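PDB 1W1A: peptidoglycan-N-acetylmuramic acid deacetylase PdaA from Bacillus subtilis, which removes the acetyl group from N-acetylmuramic acid residues of peptidoglycan, a step toward the muramic delta-lactam of the spore cortex that germination requires. Local coordinates for residues Y63-N68 with G210-L215; I115-F120 with S139-V144; Y155-R160 with Q177-S182. All coordinates share one frame; numbering follows the deposited sequence.

Contact 1: residues Y63-N68 with G210-L215. With NDG (2-acetamido-2-deoxy-alpha-D-glucopyranose), chain E.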
loop_
_atom_site.group_PDB
_atom_site.type_symbol
_atom_site.label_atom_id
_atom_site.label_comp_id
_atom_site.label_asym_id
_atom_site.label_seq_id
_atom_site.Cartn_x
_atom_site.Cartn_y
_atom_site.Cartn_z
ATOM N N TYR A 63 -3.383 -8.125 -4.577
ATOM C CA TYR A 63 -2.249 -7.785 -3.727
ATOM C C TYR A 63 -2.703 -6.866 -2.588
ATOM O O TYR A 63 -3.170 -5.758 -2.830
ATOM C CB TYR A 63 -1.181 -7.050 -4.539
ATOM C CG TYR A 63 -0.835 -7.703 -5.861
ATOM C CD1 TYR A 63 0.140 -8.701 -5.943
ATOM C CD2 TYR A 63 -1.493 -7.329 -7.029
ATOM C CE1 TYR A 63 0.446 -9.310 -7.160
ATOM C CE2 TYR A 63 -1.199 -7.930 -8.249
ATOM C CZ TYR A 63 -0.230 -8.918 -8.311
ATOM O OH TYR A 63 0.043 -9.514 -9.522
ATOM N N LEU A 64 -2.564 -7.310 -1.349
ATOM C CA LEU A 64 -2.976 -6.463 -0.239
ATOM C C LEU A 64 -1.875 -5.527 0.256
ATOM O O LEU A 64 -0.750 -5.963 0.542
ATOM C CB LEU A 64 -3.462 -7.319 0.928
ATOM C CG LEU A 64 -4.571 -8.308 0.583
ATOM C CD1 LEU A 64 -5.089 -8.910 1.862
ATOM C CD2 LEU A 64 -5.699 -7.603 -0.184
ATOM N N THR A 65 -2.202 -4.238 0.343
ATOM C CA THR A 65 -1.264 -3.244 0.843
ATOM C C THR A 65 -2.023 -2.414 1.863
ATOM O O THR A 65 -3.241 -2.245 1.763
ATOM C CB THR A 65 -0.748 -2.266 -0.264
ATOM O OG1 THR A 65 -1.689 -1.199 -0.445
ATOM C CG2 THR A 65 -0.548 -2.996 -1.595
ATOM N N PHE A 66 -1.293 -1.893 2.839
ATOM C CA PHE A 66 -1.881 -1.061 3.872
ATOM C C PHE A 66 -1.045 0.207 4.050
ATOM O O PHE A 66 0.141 0.212 3.740
ATOM C CB PHE A 66 -1.909 -1.818 5.199
ATOM C CG PHE A 66 -2.624 -3.135 5.140
ATOM C CD1 PHE A 66 -1.992 -4.268 4.621
ATOM C CD2 PHE A 66 -3.925 -3.254 5.633
ATOM C CE1 PHE A 66 -2.652 -5.508 4.606
ATOM C CE2 PHE A 66 -4.592 -4.483 5.621
ATOM C CZ PHE A 66 -3.958 -5.610 5.111
ATOM N N ASP A 67 -1.677 1.283 4.523
ATOM C CA ASP A 67 -0.971 2.532 4.825
ATOM C C ASP A 67 -1.158 2.655 6.332
ATOM O O ASP A 67 -2.282 2.566 6.826
ATOM C CB ASP A 67 -1.610 3.747 4.140
ATOM C CG ASP A 67 -1.307 3.817 2.644
ATOM O OD1 ASP A 67 -0.491 3.010 2.146
ATOM O OD2 ASP A 67 -1.892 4.690 1.965
ATOM N N ASN A 68 -0.073 2.849 7.070
ATOM C CA ASN A 68 -0.170 2.944 8.517
ATOM C C ASN A 68 0.443 4.215 9.056
ATOM O O ASN A 68 1.665 4.351 9.096
ATOM C CB ASN A 68 0.491 1.713 9.132
ATOM C CG ASN A 68 -0.241 0.437 8.755
ATOM O OD1 ASN A 68 -1.111 -0.044 9.501
ATOM N ND2 ASN A 68 0.072 -0.094 7.575
ATOM N N GLY A 210 -5.450 -8.591 -10.901
ATOM C CA GLY A 210 -4.297 -7.717 -10.753
ATOM C C GLY A 210 -4.523 -6.540 -9.810
ATOM O O GLY A 210 -3.674 -5.661 -9.695
ATOM N N ALA A 211 -5.658 -6.528 -9.119
ATOM C CA ALA A 211 -5.984 -5.428 -8.215
ATOM C C ALA A 211 -5.008 -5.266 -7.062
ATOM O O ALA A 211 -4.579 -6.243 -6.446
ATOM C CB ALA A 211 -7.406 -5.604 -7.656
ATOM N N ILE A 212 -4.660 -4.016 -6.787
ATOM C CA ILE A 212 -3.785 -3.690 -5.681
ATOM C C ILE A 212 -4.635 -2.902 -4.700
ATOM O O ILE A 212 -4.958 -1.725 -4.924
ATOM C CB ILE A 212 -2.582 -2.822 -6.103
ATOM C CG1 ILE A 212 -1.707 -3.589 -7.098
ATOM C CG2 ILE A 212 -1.754 -2.434 -4.857
ATOM C CD1 ILE A 212 -0.525 -2.770 -7.607
ATOM N N TYR A 213 -5.007 -3.564 -3.614
ATOM C CA TYR A 213 -5.818 -2.944 -2.580
ATOM C C TYR A 213 -5.001 -2.051 -1.664
ATOM O O TYR A 213 -3.820 -2.319 -1.405
ATOM C CB TYR A 213 -6.492 -4.013 -1.724
ATOM C CG TYR A 213 -7.677 -4.676 -2.366
ATOM C CD1 TYR A 213 -7.694 -4.950 -3.733
ATOM C CD2 TYR A 213 -8.770 -5.076 -1.596
ATOM C CE1 TYR A 213 -8.758 -5.597 -4.313
ATOM C CE2 TYR A 213 -9.851 -5.735 -2.176
ATOM C CZ TYR A 213 -9.837 -5.986 -3.534
ATOM O OH TYR A 213 -10.921 -6.595 -4.120
ATOM N N LEU A 214 -5.639 -0.979 -1.203
ATOM C CA LEU A 214 -5.045 -0.050 -0.250
ATOM C C LEU A 214 -6.046 0.005 0.891
ATOM O O LEU A 214 -7.146 0.525 0.738
ATOM C CB LEU A 214 -4.867 1.359 -0.832
ATOM C CG LEU A 214 -4.848 2.422 0.283
ATOM C CD1 LEU A 214 -3.657 2.216 1.170
ATOM C CD2 LEU A 214 -4.824 3.817 -0.316
ATOM N N LEU A 215 -5.665 -0.535 2.036
ATOM C CA LEU A 215 -6.554 -0.551 3.187
ATOM C C LEU A 215 -5.890 0.124 4.369
ATOM O O LEU A 215 -4.677 0.328 4.381
ATOM C CB LEU A 215 -6.888 -1.996 3.577
ATOM C CG LEU A 215 -7.448 -2.932 2.491
ATOM C CD1 LEU A 215 -7.346 -4.375 2.990
ATOM C CD2 LEU A 215 -8.925 -2.539 2.149
HETATM C C1 NDG E . -2.699 9.538 3.349
HETATM C C2 NDG E . -3.108 8.103 3.684
HETATM C C3 NDG E . -3.172 7.339 2.369
HETATM C C4 NDG E . -4.222 8.003 1.445
HETATM C C5 NDG E . -3.982 9.526 1.299
HETATM C C6 NDG E . -5.192 10.211 0.681
HETATM C C7 NDG E . -2.546 7.222 5.854
HETATM C C8 NDG E . -1.445 7.016 6.881
HETATM O O5 NDG E . -3.752 10.161 2.587
HETATM O O3 NDG E . -3.498 5.979 2.614
HETATM O O4 NDG E . -4.172 7.410 0.152
HETATM O O6 NDG E . -6.398 9.783 1.309
HETATM O O7 NDG E . -3.726 7.142 6.201
HETATM N N2 NDG E . -2.171 7.487 4.604
HETATM O O1 NDG E . -1.551 9.519 2.564
#
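Y63 N donates to A211 O at 2.9 Å, the first bond of a parallel strand pair in the NodB-homology domain, the deformed beta/alpha barrel of the polysaccharide deacetylases. Four bridges, Y63–I212 to F66–L215, keep the strands in register, and their short axes run 28° apart. The backbone ladder proceeds through Y213 N to Y63 O and L215 N to T65 O, closing with D67 N on L215 O.

T65 meets the neighbouring strand with every side-chain atom. Its CB already lies 3.3 Å from Y213 O. With chi1 at 84°, OG1 sits between the backbone N and the carbonyl carbon and donates to Y213 O at 2.6 Å, in the carbonyl plane on a lone pair. The same oxygen also takes a weak bond from T65 N, so two donors of one residue hold it, while OG1 has a further partner in R157 NH2. The other branch, CG2, anti to the carbonyl carbon, meets I212 CG2 at 3.5 Å.

I212 and Y63 share this face with T65, I212 CG1 lying 3.7 Å from CD2 of the tyrosine ring; helix 243-251 packs over these residues. On the face of L64 and F66, helices 75-84 and 222-235 take over. There L64 CD2 lies beside Y213 CB, the two side chains pointing the same way, and the F66 ring meets L215 CD1 through CE2.

D67, by similarity the proton acceptor of the reaction, stands at the sugar-binding end of its strand. Its OD1 forms a salt bridge with R157 NH1. L214 crosses D67 at about a right angle, its CD1 3.1 Å from D67 OD2, while L214 CD2 lies 3.7 Å from O4 of the bound sugar.

Contact 2: residues I115-F120 with S139-V144. With NDG (2-acetamido-2-deoxy-alpha-D-glucopyranose), chain E.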
loop_
_atom_site.group_PDB
_atom_site.type_symbol
_atom_site.label_atom_id
_atom_site.label_comp_id
_atom_site.label_asym_id
_atom_site.label_seq_id
_atom_site.Cartn_x
_atom_site.Cartn_y
_atom_site.Cartn_z
ATOM N N ILE A 115 7.458 -4.347 4.587
ATOM C CA ILE A 115 7.317 -3.013 5.139
ATOM C C ILE A 115 7.716 -1.959 4.105
ATOM O O ILE A 115 8.904 -1.825 3.765
ATOM C CB ILE A 115 8.180 -2.852 6.413
ATOM C CG1 ILE A 115 7.662 -3.797 7.504
ATOM C CG2 ILE A 115 8.142 -1.395 6.898
ATOM C CD1 ILE A 115 8.559 -3.855 8.717
ATOM N N GLY A 116 6.710 -1.228 3.611
ATOM C CA GLY A 116 6.921 -0.190 2.613
ATOM C C GLY A 116 7.224 1.145 3.266
ATOM O O GLY A 116 7.154 1.271 4.486
ATOM N N ASN A 117 7.552 2.149 2.458
ATOM C CA ASN A 117 7.884 3.470 2.974
ATOM C C ASN A 117 6.761 4.487 2.717
ATOM O O ASN A 117 6.318 4.673 1.578
ATOM C CB ASN A 117 9.175 3.966 2.306
ATOM C CG ASN A 117 10.008 4.872 3.213
ATOM O OD1 ASN A 117 9.492 5.772 3.880
ATOM N ND2 ASN A 117 11.309 4.637 3.224
ATOM N N HIS A 118 6.313 5.146 3.779
ATOM C CA HIS A 118 5.272 6.155 3.655
ATOM C C HIS A 118 5.831 7.483 4.191
ATOM O O HIS A 118 5.082 8.377 4.604
ATOM C CB HIS A 118 4.026 5.714 4.434
ATOM C CG HIS A 118 2.753 6.318 3.930
ATOM N ND1 HIS A 118 2.589 6.725 2.623
ATOM C CD2 HIS A 118 1.567 6.547 4.547
ATOM C CE1 HIS A 118 1.360 7.180 2.454
ATOM N NE2 HIS A 118 0.719 7.081 3.606
ATOM N N SER A 119 7.165 7.581 4.159
ATOM C CA SER A 119 7.940 8.743 4.607
ATOM C C SER A 119 7.905 8.907 6.117
ATOM O O SER A 119 6.967 8.459 6.778
ATOM C CB SER A 119 7.449 10.032 3.951
ATOM O OG SER A 119 6.366 10.583 4.668
ATOM N N PHE A 120 8.918 9.574 6.663
ATOM C CA PHE A 120 8.990 9.746 8.100
ATOM C C PHE A 120 7.957 10.671 8.723
ATOM O O PHE A 120 7.319 10.288 9.700
ATOM C CB PHE A 120 10.398 10.182 8.522
ATOM C CG PHE A 120 10.660 10.003 9.995
ATOM C CD1 PHE A 120 10.227 10.949 10.908
ATOM C CD2 PHE A 120 11.284 8.848 10.468
ATOM C CE1 PHE A 120 10.406 10.753 12.280
ATOM C CE2 PHE A 120 11.470 8.636 11.836
ATOM C CZ PHE A 120 11.026 9.597 12.745
ATOM N N SER A 139 15.189 7.692 6.898
ATOM C CA SER A 139 15.011 7.670 8.343
ATOM C C SER A 139 13.968 6.642 8.738
ATOM O O SER A 139 13.997 6.116 9.846
ATOM C CB SER A 139 14.658 9.064 8.876
ATOM O OG SER A 139 13.701 9.701 8.057
ATOM N N VAL A 140 13.043 6.340 7.832
ATOM C CA VAL A 140 12.050 5.328 8.155
ATOM C C VAL A 140 12.775 3.984 8.148
ATOM O O VAL A 140 12.604 3.190 9.072
ATOM C CB VAL A 140 10.864 5.315 7.149
ATOM C CG1 VAL A 140 10.020 4.061 7.359
ATOM C CG2 VAL A 140 9.982 6.563 7.353
ATOM N N ASN A 141 13.608 3.751 7.128
ATOM C CA ASN A 141 14.359 2.497 7.015
ATOM C C ASN A 141 15.281 2.305 8.210
ATOM O O ASN A 141 15.411 1.201 8.733
ATOM C CB ASN A 141 15.199 2.460 5.734
ATOM C CG ASN A 141 14.353 2.437 4.480
ATOM O OD1 ASN A 141 13.333 1.745 4.420
ATOM N ND2 ASN A 141 14.780 3.181 3.461
ATOM N N GLU A 142 15.912 3.397 8.629
ATOM C CA GLU A 142 16.821 3.410 9.776
ATOM C C GLU A 142 16.129 2.854 11.025
ATOM O O GLU A 142 16.656 1.973 11.694
ATOM C CB GLU A 142 17.276 4.852 10.027
ATOM C CG GLU A 142 18.165 5.064 11.238
ATOM C CD GLU A 142 19.585 4.580 11.039
ATOM O OE1 GLU A 142 20.026 4.435 9.885
ATOM O OE2 GLU A 142 20.273 4.363 12.049
ATOM N N GLU A 143 14.948 3.381 11.332
ATOM C CA GLU A 143 14.164 2.942 12.490
ATOM C C GLU A 143 13.668 1.499 12.351
ATOM O O GLU A 143 13.701 0.725 13.307
ATOM C CB GLU A 143 12.961 3.863 12.683
ATOM C CG GLU A 143 13.317 5.334 12.847
ATOM C CD GLU A 143 14.083 5.614 14.134
ATOM O OE1 GLU A 143 14.380 6.798 14.402
ATOM O OE2 GLU A 143 14.386 4.652 14.875
ATOM N N VAL A 144 13.198 1.144 11.164
ATOM C CA VAL A 144 12.712 -0.213 10.927
ATOM C C VAL A 144 13.840 -1.200 11.176
ATOM O O VAL A 144 13.642 -2.232 11.815
ATOM C CB VAL A 144 12.220 -0.399 9.471
ATOM C CG1 VAL A 144 11.843 -1.849 9.232
ATOM C CG2 VAL A 144 11.030 0.506 9.199
HETATM C C1 NDG E . -2.699 9.538 3.349
HETATM C C2 NDG E . -3.108 8.103 3.684
HETATM C C3 NDG E . -3.172 7.339 2.369
HETATM C C4 NDG E . -4.222 8.003 1.445
HETATM C C5 NDG E . -3.982 9.526 1.299
HETATM C C6 NDG E . -5.192 10.211 0.681
HETATM C C7 NDG E . -2.546 7.222 5.854
HETATM C C8 NDG E . -1.445 7.016 6.881
HETATM O O5 NDG E . -3.752 10.161 2.587
HETATM O O3 NDG E . -3.498 5.979 2.614
HETATM O O4 NDG E . -4.172 7.410 0.152
HETATM O O6 NDG E . -6.398 9.783 1.309
HETATM O O7 NDG E . -3.726 7.142 6.201
HETATM N N2 NDG E . -2.171 7.487 4.604
HETATM O O1 NDG E . -1.551 9.519 2.564
HETATM O O HOH W 1 11.576 1.397 2.289
#
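N117 ND2 bonds to L137 O and, weakly, to a water that in turn donates to N141 OD1 at 2.8 Å. The two asparagine side chains thus meet through water, their amide planes 81° apart. At the other end of the amide, N117 OD1 accepts a hydrogen bond from the N-H of S119 at 3.0 Å, in the carbonyl plane, and lies 3.6 Å from V140 CB. The bond forms an Asx turn that redirects the chain as it leaves its strand.

This is a strand-and-helix layer of the barrel: strand 114-117 and helix 130-148 run nearly antiparallel, with their short axes 9.3 Å apart. V140 packs against the turn, its CG2 3.3 Å from F120 N. Farther along, the I115 and V144 side chains pass in opposite directions, CD1 of I115 3.9 Å from CG1 of V144.

At the loop end, F120 has CG turned away from its own N (chi1 -164°), which carries the ring to the helix. S139 OG, bonded to D135 O, comes within 3.4 Å of F120 CB, and E143 CG meets the ring edge in plane. H118, assigned to the divalent-metal site, here turns NE2 to the sugar and accepts a nearly straight bond (172°) from its N2.

Contact 3: residues Y155-R160 with Q177-S182. With NDG (2-acetamido-2-deoxy-alpha-D-glucopyranose), chain E.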
loop_
_atom_site.group_PDB
_atom_site.type_symbol
_atom_site.label_atom_id
_atom_site.label_comp_id
_atom_site.label_asym_id
_atom_site.label_seq_id
_atom_site.Cartn_x
_atom_site.Cartn_y
_atom_site.Cartn_z
ATOM N N TYR A 155 10.115 0.070 -1.410
ATOM C CA TYR A 155 8.811 0.395 -1.961
ATOM C C TYR A 155 8.341 1.700 -1.331
ATOM O O TYR A 155 8.477 1.920 -0.125
ATOM C CB TYR A 155 7.820 -0.727 -1.656
ATOM C CG TYR A 155 8.173 -2.038 -2.326
ATOM C CD1 TYR A 155 8.238 -2.130 -3.715
ATOM C CD2 TYR A 155 8.465 -3.177 -1.574
ATOM C CE1 TYR A 155 8.586 -3.309 -4.337
ATOM C CE2 TYR A 155 8.815 -4.375 -2.190
ATOM C CZ TYR A 155 8.874 -4.434 -3.578
ATOM O OH TYR A 155 9.202 -5.613 -4.222
ATOM N N LEU A 156 7.786 2.573 -2.148
ATOM C CA LEU A 156 7.329 3.839 -1.639
ATOM C C LEU A 156 5.934 4.190 -2.085
ATOM O O LEU A 156 5.561 3.980 -3.234
ATOM C CB LEU A 156 8.274 4.961 -2.082
ATOM C CG LEU A 156 7.711 6.388 -1.958
ATOM C CD1 LEU A 156 7.702 6.829 -0.507
ATOM C CD2 LEU A 156 8.546 7.339 -2.796
ATOM N N ARG A 157 5.159 4.708 -1.145
ATOM C CA ARG A 157 3.830 5.186 -1.445
ATOM C C ARG A 157 3.851 6.654 -0.977
ATOM O O ARG A 157 3.954 6.940 0.218
ATOM C CB ARG A 157 2.736 4.383 -0.728
ATOM C CG ARG A 157 1.368 4.772 -1.311
ATOM C CD ARG A 157 0.254 3.837 -0.961
ATOM N NE ARG A 157 0.156 2.666 -1.830
ATOM C CZ ARG A 157 -0.328 1.509 -1.393
ATOM N NH1 ARG A 157 -0.724 1.425 -0.126
ATOM N NH2 ARG A 157 -0.418 0.456 -2.195
ATOM N N PRO A 158 3.795 7.596 -1.928
ATOM C CA PRO A 158 3.817 9.035 -1.644
ATOM C C PRO A 158 2.808 9.481 -0.593
ATOM O O PRO A 158 1.605 9.204 -0.704
ATOM C CB PRO A 158 3.540 9.668 -3.008
ATOM C CG PRO A 158 4.124 8.678 -3.963
ATOM C CD PRO A 158 3.669 7.351 -3.378
ATOM N N PRO A 159 3.289 10.179 0.451
ATOM C CA PRO A 159 2.398 10.652 1.507
ATOM C C PRO A 159 1.293 11.510 0.915
ATOM O O PRO A 159 1.555 12.372 0.076
ATOM C CB PRO A 159 3.326 11.457 2.405
ATOM C CG PRO A 159 4.622 10.766 2.252
ATOM C CD PRO A 159 4.689 10.504 0.768
ATOM N N ARG A 160 0.060 11.252 1.346
ATOM C CA ARG A 160 -1.113 11.999 0.895
ATOM C C ARG A 160 -1.474 11.625 -0.532
ATOM O O ARG A 160 -2.386 12.202 -1.125
ATOM C CB ARG A 160 -0.839 13.510 1.005
ATOM C CG ARG A 160 -0.103 13.892 2.296
ATOM C CD ARG A 160 0.289 15.352 2.356
ATOM N NE ARG A 160 1.085 15.639 3.551
ATOM C CZ ARG A 160 1.285 16.857 4.058
ATOM N NH1 ARG A 160 0.745 17.927 3.481
ATOM N NH2 ARG A 160 2.024 17.005 5.154
ATOM N N GLN A 177 10.779 1.923 -5.487
ATOM C CA GLN A 177 9.751 1.501 -6.412
ATOM C C GLN A 177 8.467 2.148 -5.908
ATOM O O GLN A 177 8.026 1.864 -4.791
ATOM C CB GLN A 177 9.620 -0.022 -6.368
ATOM C CG GLN A 177 8.465 -0.578 -7.178
ATOM C CD GLN A 177 8.556 -0.202 -8.636
ATOM O OE1 GLN A 177 9.454 -0.641 -9.341
ATOM N NE2 GLN A 177 7.627 0.623 -9.093
ATOM N N THR A 178 7.872 3.028 -6.707
ATOM C CA THR A 178 6.645 3.677 -6.274
ATOM C C THR A 178 5.443 2.813 -6.591
ATOM O O THR A 178 5.227 2.398 -7.735
ATOM C CB THR A 178 6.466 5.068 -6.908
ATOM O OG1 THR A 178 7.405 5.970 -6.318
ATOM C CG2 THR A 178 5.058 5.603 -6.649
ATOM N N VAL A 179 4.668 2.547 -5.549
ATOM C CA VAL A 179 3.495 1.710 -5.651
ATOM C C VAL A 179 2.221 2.467 -5.298
ATOM O O VAL A 179 2.068 2.931 -4.170
ATOM C CB VAL A 179 3.598 0.508 -4.677
ATOM C CG1 VAL A 179 2.372 -0.380 -4.822
ATOM C CG2 VAL A 179 4.889 -0.276 -4.924
ATOM N N PHE A 180 1.308 2.577 -6.257
ATOM C CA PHE A 180 0.029 3.219 -6.009
ATOM C C PHE A 180 -0.989 2.122 -5.691
ATOM O O PHE A 180 -0.641 1.128 -5.047
ATOM C CB PHE A 180 -0.390 4.050 -7.218
ATOM C CG PHE A 180 0.465 5.275 -7.419
ATOM C CD1 PHE A 180 0.468 6.290 -6.477
ATOM C CD2 PHE A 180 1.324 5.373 -8.505
ATOM C CE1 PHE A 180 1.324 7.387 -6.608
ATOM C CE2 PHE A 180 2.178 6.463 -8.643
ATOM C CZ PHE A 180 2.179 7.467 -7.694
ATOM N N TRP A 181 -2.232 2.276 -6.131
ATOM C CA TRP A 181 -3.251 1.275 -5.826
ATOM C C TRP A 181 -4.377 1.306 -6.840
ATOM O O TRP A 181 -4.504 2.253 -7.607
ATOM C CB TRP A 181 -3.814 1.511 -4.421
ATOM C CG TRP A 181 -4.437 2.850 -4.244
ATOM C CD1 TRP A 181 -5.755 3.156 -4.343
ATOM C CD2 TRP A 181 -3.755 4.084 -3.970
ATOM N NE1 TRP A 181 -5.947 4.508 -4.150
ATOM C CE2 TRP A 181 -4.735 5.099 -3.919
ATOM C CE3 TRP A 181 -2.409 4.428 -3.762
ATOM C CZ2 TRP A 181 -4.412 6.443 -3.669
ATOM C CZ3 TRP A 181 -2.087 5.762 -3.513
ATOM C CH2 TRP A 181 -3.090 6.755 -3.470
ATOM N N SER A 182 -5.205 0.270 -6.841
ATOM C CA SER A 182 -6.291 0.188 -7.803
ATOM C C SER A 182 -7.632 0.033 -7.105
ATOM O O SER A 182 -8.680 0.105 -7.743
ATOM C CB SER A 182 -6.053 -0.989 -8.773
ATOM O OG SER A 182 -6.233 -2.242 -8.131
HETATM C C1 NDG E . -2.699 9.538 3.349
HETATM C C2 NDG E . -3.108 8.103 3.684
HETATM C C3 NDG E . -3.172 7.339 2.369
HETATM C C4 NDG E . -4.222 8.003 1.445
HETATM C C5 NDG E . -3.982 9.526 1.299
HETATM C C6 NDG E . -5.192 10.211 0.681
HETATM C C7 NDG E . -2.546 7.222 5.854
HETATM C C8 NDG E . -1.445 7.016 6.881
HETATM O O5 NDG E . -3.752 10.161 2.587
HETATM O O3 NDG E . -3.498 5.979 2.614
HETATM O O4 NDG E . -4.172 7.410 0.152
HETATM O O6 NDG E . -6.398 9.783 1.309
HETATM O O7 NDG E . -3.726 7.142 6.201
HETATM N N2 NDG E . -2.171 7.487 4.604
HETATM O O1 NDG E . -1.551 9.519 2.564
#
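R157 reaches across to the backbone of 177-182 and satisfies two successive carbonyls. Its NE donates to V179 O at 3.0 Å and its NH2 to F180 O at 2.9 Å. Neither approach is ideal: V179 O lies 20° out of the guanidinium plane, and NH2 sits above the carbonyl plane of F180. The chain runs extended and then bends at chi3 (-84°), turning the head toward these acceptors. W181 CB lies over one face of the guanidinium, and CE3 of its indole comes within 3.7 Å of R157 NE, the two planes 78° apart.

Upstream, the segments pair as short parallel strands. L156 uses both backbone groups, its N bonding to Q177 O at 2.7 Å and its O accepting from V179 N. Around this pair, Y155 CD1 rests on Q177 CB, and P158 CD touches T178 CG2 and F180 CE1. Q177 NE2 bonds to T178 O from above the carbonyl plane and also to D50 O, while Y155 OH is taken by D244.

These strands and loops form part of the wall of the barrel's sugar pocket: R160 N donates to O1 of the bound sugar at 2.7 Å, and the W181 ring lies by its O4. NH1 of R157 forms a salt bridge with OD1 of D67, and NH2 bonds T65 OG1 as well as F180 O. With its guanidinium held in place by two carbonyls, R157 probably orients the D67 carboxylate.

How the contacts relate
The three contacts lie within one NodB-homology domain and all border the bound sugar. Along the chain, contact 1 spans the longest interval, from 63-68 to 210-215; contact 2 and then contact 3 follow one another between its halves, helix 130-148 of the former leading into strand 155-156 of the latter. Contacts 1 and 2 reach the same parallel sheet, their centres about 18 Å apart, whereas the centre of contact 3 lies about 10 Å from that of contact 1 and 13 Å from that of contact 2. Hydrogen bonds join them: S182 OG to I212 N, N117 N to Y155 O and H118 ND1 to R157 O. Distant parts of the sequence thus bring the presumed proton acceptor, a metal-site histidine and sugar-binding backbone to one pocket.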